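Side-chain contacts in uncharacterized protein (Leishmania major, PDB 2B4W), which is of unknown function but belongs to the DUF1861 family, whose clan includes beta-propeller glycosidases, so a role in carbohydrate processing is possible though unproven: residues 26-31 against 57-62; 224-229 against 248-253; 270-273 against 277-280. All coordinates share one frame; numbering follows the deposited sequence.

Contact 1. Residues 26-31 against 57-62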
loop_
_atom_site.group_PDB
_atom_site.type_symbol
_atom_site.label_atom_id
_atom_site.label_comp_id
_atom_site.label_asym_id
_atom_site.label_seq_id
_atom_site.Cartn_x
_atom_site.Cartn_y
_atom_site.Cartn_z
ATOM N N ASP A 26 -19.864 7.812 -9.005
ATOM C CA ASP A 26 -19.807 8.837 -10.043
ATOM C C ASP A 26 -19.516 10.217 -9.480
ATOM O O ASP A 26 -20.050 10.630 -8.450
ATOM C CB ASP A 26 -21.142 8.812 -10.798
ATOM C CG ASP A 26 -21.316 7.541 -11.611
ATOM O OD1 ASP A 26 -20.334 6.797 -11.829
ATOM O OD2 ASP A 26 -22.463 7.290 -12.035
ATOM N N GLY A 27 -18.633 11.006 -10.088
ATOM C CA GLY A 27 -18.404 12.341 -9.546
ATOM C C GLY A 27 -17.144 12.410 -8.710
ATOM O O GLY A 27 -16.594 13.501 -8.523
ATOM N N TYR A 28 -16.726 11.229 -8.240
ATOM C CA TYR A 28 -15.534 11.108 -7.413
ATOM C C TYR A 28 -14.344 10.474 -8.121
ATOM O O TYR A 28 -14.463 9.689 -9.053
ATOM C CB TYR A 28 -15.821 10.276 -6.169
ATOM C CG TYR A 28 -16.704 10.932 -5.151
ATOM C CD1 TYR A 28 -18.089 10.866 -5.308
ATOM C CD2 TYR A 28 -16.174 11.591 -4.057
ATOM C CE1 TYR A 28 -18.900 11.468 -4.366
ATOM C CE2 TYR A 28 -16.995 12.196 -3.110
ATOM C CZ TYR A 28 -18.354 12.128 -3.286
ATOM O OH TYR A 28 -19.192 12.715 -2.356
ATOM N N ASP A 29 -13.164 10.832 -7.619
ATOM C CA ASP A 29 -11.938 10.116 -7.929
ATOM C C ASP A 29 -11.839 8.955 -6.928
ATOM O O ASP A 29 -12.361 9.045 -5.812
ATOM C CB ASP A 29 -10.696 10.975 -7.802
ATOM C CG ASP A 29 -10.430 11.892 -8.970
ATOM O OD1 ASP A 29 -11.006 11.648 -10.045
ATOM O OD2 ASP A 29 -9.654 12.854 -8.808
ATOM N N VAL A 30 -11.174 7.903 -7.341
ATOM C CA VAL A 30 -10.863 6.753 -6.507
ATOM C C VAL A 30 -9.386 6.439 -6.709
ATOM O O VAL A 30 -8.995 6.273 -7.862
ATOM C CB VAL A 30 -11.688 5.510 -6.856
ATOM C CG1 VAL A 30 -11.247 4.375 -5.927
ATOM C CG2 VAL A 30 -13.176 5.778 -6.737
ATOM N N TYR A 31 -8.601 6.396 -5.651
ATOM C CA TYR A 31 -7.156 6.266 -5.805
ATOM C C TYR A 31 -6.581 5.738 -4.491
ATOM O O TYR A 31 -7.396 5.449 -3.630
ATOM C CB TYR A 31 -6.524 7.574 -6.230
ATOM C CG TYR A 31 -6.609 8.756 -5.315
ATOM C CD1 TYR A 31 -7.761 9.529 -5.186
ATOM C CD2 TYR A 31 -5.502 9.117 -4.572
ATOM C CE1 TYR A 31 -7.756 10.609 -4.325
ATOM C CE2 TYR A 31 -5.490 10.187 -3.713
ATOM C CZ TYR A 31 -6.643 10.939 -3.596
ATOM O OH TYR A 31 -6.633 12.012 -2.732
ATOM N N ALA A 57 -10.516 15.655 1.983
ATOM C CA ALA A 57 -11.944 15.413 1.964
ATOM C C ALA A 57 -12.333 14.036 1.400
ATOM O O ALA A 57 -13.220 13.958 0.548
ATOM C CB ALA A 57 -12.654 16.460 1.114
ATOM N N SER A 58 -11.657 13.006 1.883
ATOM C CA SER A 58 -11.801 11.611 1.520
ATOM C C SER A 58 -12.601 10.839 2.552
ATOM O O SER A 58 -12.606 11.257 3.699
ATOM C CB SER A 58 -10.406 10.969 1.381
ATOM O OG SER A 58 -9.682 11.935 0.651
ATOM N N HIS A 59 -13.208 9.783 2.042
ATOM C CA HIS A 59 -13.746 8.699 2.838
ATOM C C HIS A 59 -13.266 7.400 2.175
ATOM O O HIS A 59 -12.675 7.463 1.097
ATOM C CB HIS A 59 -15.264 8.761 2.939
ATOM C CG HIS A 59 -15.947 8.601 1.617
ATOM N ND1 HIS A 59 -15.937 9.560 0.640
ATOM C CD2 HIS A 59 -16.658 7.576 1.111
ATOM C CE1 HIS A 59 -16.616 9.145 -0.409
ATOM N NE2 HIS A 59 -17.081 7.921 -0.154
ATOM N N VAL A 60 -13.499 6.261 2.799
ATOM C CA VAL A 60 -13.091 5.005 2.190
ATOM C C VAL A 60 -14.317 4.154 1.881
ATOM O O VAL A 60 -15.231 4.011 2.693
ATOM C CB VAL A 60 -12.161 4.162 3.081
ATOM C CG1 VAL A 60 -12.166 2.715 2.580
ATOM C CG2 VAL A 60 -10.764 4.752 3.133
ATOM N N ARG A 61 -14.336 3.588 0.681
ATOM C CA ARG A 61 -15.373 2.625 0.334
ATOM C C ARG A 61 -14.780 1.234 0.089
ATOM O O ARG A 61 -13.592 1.075 -0.195
ATOM C CB ARG A 61 -16.147 3.071 -0.899
ATOM C CG ARG A 61 -16.991 4.320 -0.683
ATOM C CD ARG A 61 -18.131 4.119 0.280
ATOM N NE ARG A 61 -19.264 3.382 -0.232
ATOM C CZ ARG A 61 -20.100 3.553 -1.227
ATOM N NH1 ARG A 61 -20.064 4.570 -2.078
ATOM N NH2 ARG A 61 -21.052 2.634 -1.380
ATOM N N LEU A 62 -15.637 0.236 0.202
ATOM C CA LEU A 62 -15.307 -1.133 -0.174
ATOM C C LEU A 62 -15.909 -1.371 -1.567
ATOM O O LEU A 62 -17.089 -1.057 -1.697
ATOM C CB LEU A 62 -15.865 -2.157 0.799
ATOM C CG LEU A 62 -15.660 -3.643 0.478
ATOM C CD1 LEU A 62 -14.205 -4.069 0.675
ATOM C CD2 LEU A 62 -16.601 -4.479 1.336
#
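Tyr28 and His59 meet as an offset edge-to-face (T-shaped) aromatic pair, with the rim of the imidazole turned to the phenol ring. The ring planes stand at 83°, close to perpendicular, and the ring centres are 5.7 Å apart. CE2 of Tyr28 lies near the plane of the imidazole, at its edge, 4.1 Å from CE1 of His59. As the pair is offset, the touch falls toward one side of the phenol ring and not over its middle.

The two residues reach this position from different backbone settings. The first bond of the Tyr28 side chain, from CA to CB, already points to segment 57-62, whereas His59 depends on its first torsion (chi1 63°), which sets CG between the backbone N and carbonyl carbon and swings the imidazole over to the tyrosine. Along its edge the imidazole also has CD of Arg61, two residues further along the same strand.

Strand 42-50 lies between the partners, pairing antiparallel with 29-31 on one flank and 59-67 on the other. Both rings rest on Val49, a side-chain pairing across the middle strand of a sheet. Glu50 ties the flanks together as well, accepting Tyr31 OH through OE1 and Ala57 N through OE2.

Large flat side chains suit this place, since they must span the width of an intervening strand at the protein surface. The attraction is modest, a mixture of dispersion and probably some electrostatics: CE1 lies between two ring nitrogens, and its relatively polar C-H at the imidazole edge may add to the attraction toward the phenol ring.

Contact 2. Residues 224-229 against 248-253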
loop_
_atom_site.group_PDB
_atom_site.type_symbol
_atom_site.label_atom_id
_atom_site.label_comp_id
_atom_site.label_asym_id
_atom_site.label_seq_id
_atom_site.Cartn_x
_atom_site.Cartn_y
_atom_site.Cartn_z
ATOM N N TYR A 224 6.855 10.606 -7.244
ATOM C CA TYR A 224 6.561 9.389 -6.487
ATOM C C TYR A 224 6.676 8.203 -7.446
ATOM O O TYR A 224 5.964 8.112 -8.456
ATOM C CB TYR A 224 5.190 9.418 -5.820
ATOM C CG TYR A 224 5.026 10.219 -4.554
ATOM C CD1 TYR A 224 5.354 11.575 -4.499
ATOM C CD2 TYR A 224 4.530 9.639 -3.393
ATOM C CE1 TYR A 224 5.200 12.308 -3.333
ATOM C CE2 TYR A 224 4.370 10.362 -2.222
ATOM C CZ TYR A 224 4.710 11.703 -2.197
ATOM O OH TYR A 224 4.557 12.435 -1.038
ATOM N N VAL A 225 7.591 7.277 -7.147
ATOM C CA VAL A 225 7.659 6.066 -7.955
ATOM C C VAL A 225 7.353 4.828 -7.121
ATOM O O VAL A 225 7.404 4.795 -5.907
ATOM C CB VAL A 225 9.017 5.853 -8.642
ATOM C CG1 VAL A 225 9.555 7.171 -9.173
ATOM C CG2 VAL A 225 9.992 5.203 -7.676
ATOM N N ASN A 226 6.999 3.752 -7.826
ATOM C CA ASN A 226 6.696 2.513 -7.125
ATOM C C ASN A 226 8.036 1.854 -6.810
ATOM O O ASN A 226 8.879 1.780 -7.710
ATOM C CB ASN A 226 5.845 1.585 -7.959
ATOM C CG ASN A 226 4.497 2.068 -8.401
ATOM O OD1 ASN A 226 4.124 1.869 -9.561
ATOM N ND2 ASN A 226 3.703 2.667 -7.536
ATOM N N TYR A 227 8.208 1.411 -5.582
ATOM C CA TYR A 227 9.491 0.945 -5.075
ATOM C C TYR A 227 9.429 -0.397 -4.376
ATOM O O TYR A 227 8.481 -0.723 -3.666
ATOM C CB TYR A 227 10.008 2.020 -4.108
ATOM C CG TYR A 227 11.489 2.068 -3.873
ATOM C CD1 TYR A 227 12.364 2.553 -4.836
ATOM C CD2 TYR A 227 12.020 1.636 -2.667
ATOM C CE1 TYR A 227 13.719 2.586 -4.582
ATOM C CE2 TYR A 227 13.368 1.664 -2.408
ATOM C CZ TYR A 227 14.213 2.147 -3.386
ATOM O OH TYR A 227 15.562 2.180 -3.130
ATOM N N ALA A 228 10.452 -1.241 -4.562
ATOM C CA ALA A 228 10.504 -2.517 -3.848
ATOM C C ALA A 228 11.867 -2.679 -3.198
ATOM O O ALA A 228 12.854 -2.158 -3.719
ATOM C CB ALA A 228 10.249 -3.710 -4.760
ATOM N N PHE A 229 11.931 -3.391 -2.089
ATOM C CA PHE A 229 13.150 -3.838 -1.464
ATOM C C PHE A 229 12.858 -5.067 -0.603
ATOM O O PHE A 229 11.704 -5.398 -0.323
ATOM C CB PHE A 229 13.794 -2.743 -0.602
ATOM C CG PHE A 229 12.864 -2.226 0.481
ATOM C CD1 PHE A 229 11.998 -1.181 0.188
ATOM C CD2 PHE A 229 12.841 -2.772 1.745
ATOM C CE1 PHE A 229 11.136 -0.719 1.164
ATOM C CE2 PHE A 229 11.972 -2.332 2.721
ATOM C CZ PHE A 229 11.132 -1.281 2.408
ATOM N N SER A 248 4.445 6.827 -16.100
ATOM C CA SER A 248 4.402 6.501 -17.518
ATOM C C SER A 248 4.149 5.027 -17.791
ATOM O O SER A 248 3.992 4.652 -18.962
ATOM C CB SER A 248 5.741 6.849 -18.178
ATOM O OG SER A 248 6.747 6.134 -17.472
ATOM N N CYS A 249 4.135 4.203 -16.754
ATOM C CA CYS A 249 3.887 2.776 -16.877
ATOM C C CYS A 249 2.415 2.421 -17.044
ATOM O O CYS A 249 2.074 1.346 -17.537
ATOM C CB CYS A 249 4.350 2.060 -15.600
ATOM S SG CYS A 249 6.127 1.951 -15.466
ATOM N N TYR A 250 1.585 3.336 -16.575
ATOM C CA TYR A 250 0.139 3.286 -16.536
ATOM C C TYR A 250 -0.439 4.162 -17.635
ATOM O O TYR A 250 0.229 5.101 -18.056
ATOM C CB TYR A 250 -0.386 3.760 -15.165
ATOM C CG TYR A 250 0.218 2.972 -14.019
ATOM C CD1 TYR A 250 1.462 3.273 -13.490
ATOM C CD2 TYR A 250 -0.490 1.909 -13.464
ATOM C CE1 TYR A 250 2.019 2.550 -12.438
ATOM C CE2 TYR A 250 0.057 1.187 -12.421
ATOM C CZ TYR A 250 1.293 1.497 -11.913
ATOM O OH TYR A 250 1.798 0.752 -10.861
ATOM N N PRO A 251 -1.641 3.886 -18.092
ATOM C CA PRO A 251 -2.212 4.752 -19.122
ATOM C C PRO A 251 -2.253 6.215 -18.681
ATOM O O PRO A 251 -2.240 6.600 -17.511
ATOM C CB PRO A 251 -3.629 4.214 -19.306
ATOM C CG PRO A 251 -3.562 2.794 -18.841
ATOM C CD PRO A 251 -2.541 2.788 -17.739
ATOM N N PRO A 252 -2.257 7.074 -19.691
ATOM C CA PRO A 252 -2.363 8.512 -19.458
ATOM C C PRO A 252 -3.657 8.876 -18.739
ATOM O O PRO A 252 -4.739 8.349 -18.998
ATOM C CB PRO A 252 -2.381 9.094 -20.873
ATOM C CG PRO A 252 -2.773 7.957 -21.757
ATOM C CD PRO A 252 -2.146 6.744 -21.120
ATOM N N CYS A 253 -3.521 9.806 -17.794
ATOM C CA CYS A 253 -4.634 10.342 -17.036
ATOM C C CYS A 253 -4.184 11.629 -16.338
ATOM O O CYS A 253 -3.005 11.800 -16.040
ATOM C CB CYS A 253 -5.171 9.337 -16.020
ATOM S SG CYS A 253 -3.912 8.575 -14.967
#
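A single hydrogen bond joins Asn226 to Tyr250: the phenol OH donates to OD1 of Asn226 over 2.9 Å. The two side chains come from opposite directions, Asn226 from strand 223-231 and Tyr250 from the loop that follows strand 238-245. Both set CG beside the backbone N and anti to the carbonyl carbon (chi1 -60° in Asn226), and from there they run toward each other. They span backbones that never come close, for even the nearest pair of CA atoms, those of Asn226 and Cys249, is 10.2 Å apart. A tyrosine suits the loop side because its long, rigid ring carries a donor to a buried site. The hydroxyl sits clearly out of the carbonyl plane, tilted by 32°.

Van der Waals contact adds little. OD1 of Asn226 lies near the plane of the Tyr250 ring, at its edge, and 3.6 Å from CE1 beside the hydroxyl. The amide and ring planes are 78° apart, so these flat groups do not stack. Leu279 of strand 277-283 packs against both side chains.

Among polar partners outside the pair, ND2 of Asn226 is hydrogen-bonded to Ser281 OG on that same strand. Cys249 O is bonded to Ser17 OG. A loop is thus joined to strands of two sheets, consistent with the propeller folds of the clan.

Both residues are buried, and asparagine fits because one flat group offers an acceptor and a donor in fixed relation. With OD1 accepting the hydrogen bond of the phenol and ND2 giving to Ser281, each end of the amide has a partner, which would fix its rotation.

Contact 3. Residues 270-273 against 277-280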
loop_
_atom_site.group_PDB
_atom_site.type_symbol
_atom_site.label_atom_id
_atom_site.label_comp_id
_atom_site.label_asym_id
_atom_site.label_seq_id
_atom_site.Cartn_x
_atom_site.Cartn_y
_atom_site.Cartn_z
ATOM N N VAL A 270 -0.157 -8.511 -6.521
ATOM C CA VAL A 270 -0.896 -9.770 -6.476
ATOM C C VAL A 270 -0.130 -10.818 -7.288
ATOM O O VAL A 270 0.188 -10.562 -8.448
ATOM C CB VAL A 270 -2.318 -9.614 -7.024
ATOM C CG1 VAL A 270 -3.037 -10.950 -7.087
ATOM C CG2 VAL A 270 -3.142 -8.637 -6.182
HETATM N N MSE A 271 0.163 -11.968 -6.706
HETATM C CA MSE A 271 0.830 -13.063 -7.402
HETATM C C MSE A 271 -0.033 -13.626 -8.517
HETATM O O MSE A 271 -1.210 -13.946 -8.376
HETATM C CB MSE A 271 1.179 -14.147 -6.390
HETATM C CG MSE A 271 2.454 -14.931 -6.525
HETATM SE SE MSE A 271 4.027 -13.888 -6.938
HETATM C CE MSE A 271 4.224 -14.866 -8.585
ATOM N N ARG A 272 0.552 -13.788 -9.701
ATOM C CA ARG A 272 -0.206 -14.360 -10.811
ATOM C C ARG A 272 0.218 -15.807 -11.045
ATOM O O ARG A 272 1.314 -16.160 -10.612
ATOM C CB ARG A 272 0.036 -13.577 -12.100
ATOM C CG ARG A 272 -0.447 -12.131 -12.039
ATOM C CD ARG A 272 0.143 -11.320 -13.186
ATOM N NE ARG A 272 -0.167 -11.936 -14.465
ATOM C CZ ARG A 272 -1.111 -11.646 -15.337
ATOM N NH1 ARG A 272 -1.974 -10.661 -15.160
ATOM N NH2 ARG A 272 -1.173 -12.385 -16.444
ATOM N N SER A 273 -0.607 -16.598 -11.727
ATOM C CA SER A 273 -0.256 -18.024 -11.856
ATOM C C SER A 273 0.837 -18.216 -12.901
ATOM O O SER A 273 1.598 -19.192 -12.830
ATOM C CB SER A 273 -1.430 -18.950 -12.147
ATOM O OG SER A 273 -2.508 -18.477 -12.916
ATOM N N VAL A 277 3.628 -10.670 -11.508
ATOM C CA VAL A 277 2.743 -10.052 -10.529
ATOM C C VAL A 277 1.945 -8.901 -11.132
ATOM O O VAL A 277 2.382 -8.185 -12.037
ATOM C CB VAL A 277 3.496 -9.564 -9.284
ATOM C CG1 VAL A 277 4.260 -10.718 -8.635
ATOM C CG2 VAL A 277 4.416 -8.396 -9.621
ATOM N N ASP A 278 0.735 -8.706 -10.602
ATOM C CA ASP A 278 0.019 -7.471 -10.886
ATOM C C ASP A 278 0.300 -6.478 -9.750
ATOM O O ASP A 278 0.009 -6.732 -8.583
ATOM C CB ASP A 278 -1.485 -7.648 -11.022
ATOM C CG ASP A 278 -1.936 -8.421 -12.234
ATOM O OD1 ASP A 278 -1.384 -8.171 -13.331
ATOM O OD2 ASP A 278 -2.868 -9.246 -12.081
ATOM N N LEU A 279 0.864 -5.353 -10.134
ATOM C CA LEU A 279 1.039 -4.179 -9.317
ATOM C C LEU A 279 -0.132 -3.208 -9.472
ATOM O O LEU A 279 -0.404 -2.714 -10.566
ATOM C CB LEU A 279 2.338 -3.495 -9.737
ATOM C CG LEU A 279 2.728 -2.233 -8.976
ATOM C CD1 LEU A 279 2.857 -2.532 -7.486
ATOM C CD2 LEU A 279 4.035 -1.693 -9.533
ATOM N N TYR A 280 -0.790 -2.946 -8.364
ATOM C CA TYR A 280 -1.841 -1.960 -8.170
ATOM C C TYR A 280 -1.251 -0.722 -7.519
ATOM O O TYR A 280 -0.458 -0.784 -6.570
ATOM C CB TYR A 280 -2.961 -2.556 -7.323
ATOM C CG TYR A 280 -3.701 -3.683 -8.012
ATOM C CD1 TYR A 280 -3.216 -4.978 -8.087
ATOM C CD2 TYR A 280 -4.924 -3.409 -8.607
ATOM C CE1 TYR A 280 -3.931 -5.981 -8.733
ATOM C CE2 TYR A 280 -5.633 -4.394 -9.244
ATOM C CZ TYR A 280 -5.141 -5.682 -9.307
ATOM O OH TYR A 280 -5.902 -6.616 -9.966
#
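Val270 and Asp278 pair across a beta hairpin formed by strands 264-271 and 277-283. They are an antiparallel hydrogen-bonded pair: Val270 N gives to Asp278 O at 2.7 Å, and Asp278 N returns a bond to Val270 O at 2.9 Å. Met271 and Val277 follow toward the turn as the non-hydrogen-bonded pair.

On the face carrying Met271 and Val277, contact is apolar. Met271, present as selenomethionine, has a chain bent at its second and third torsions, which folds SE back to 3.6 Å from CG1 of Val277. A flexible, unbranched residue is able to curl this way, while branched Val277 presents a fixed methyl. Tyr295 lies against both.

The face of Val270 and Asp278 differs. Beta-branched Val270, a residue well suited to strands, holds CG1 anti to its N (chi1 175°), and this leaves CG2 to meet the Tyr280 ring, 3.8 Å from CE1. Arg272 has just left the strand. Its side chain starts beside its own N, and the extended second torsion carries CD over the strand, 3.6 Å from the carbonyl carbon of Val277; the bend at chi3 (56°) then turns the guanidinium back, so that NH1 reaches Asp278. The guanidinium stands nearly upright to the carboxylate, the planes 83° apart, so this is a single-point salt bridge and not a two-pronged one.

Both charges have further partners: Arg272 NH2 pairs with Asp274 in the turn, and Asp278 OD1 also accepts Thr292 OG1 and is salt-bridged to Arg290. Amid these, Arg272 NH1 meets Asp278 OD1 on its syn side at 3.1 Å.

Overall arrangement
Contacts 2 and 3 are neighbours, with centres 15 Å apart, and they touch through Leu279 of the hairpin: its CD2 lies 3.6 Å from Asn226 OD1 and 3.6 Å from Tyr250 OH. The leucine thus packs beside the hydrogen bond of contact 2 from the strand that carries Asp278 of contact 3. Contact 1 is more remote, its centre 20 Å from that of contact 2 and 24 Å from that of contact 3, with nearest atoms about 9 Å away in each case. It nevertheless shares one mixed sheet with contact 3. They differ in burial: contact 1 is at the surface, contact 3 partly buried, contact 2 buried. No functional site is established nearby.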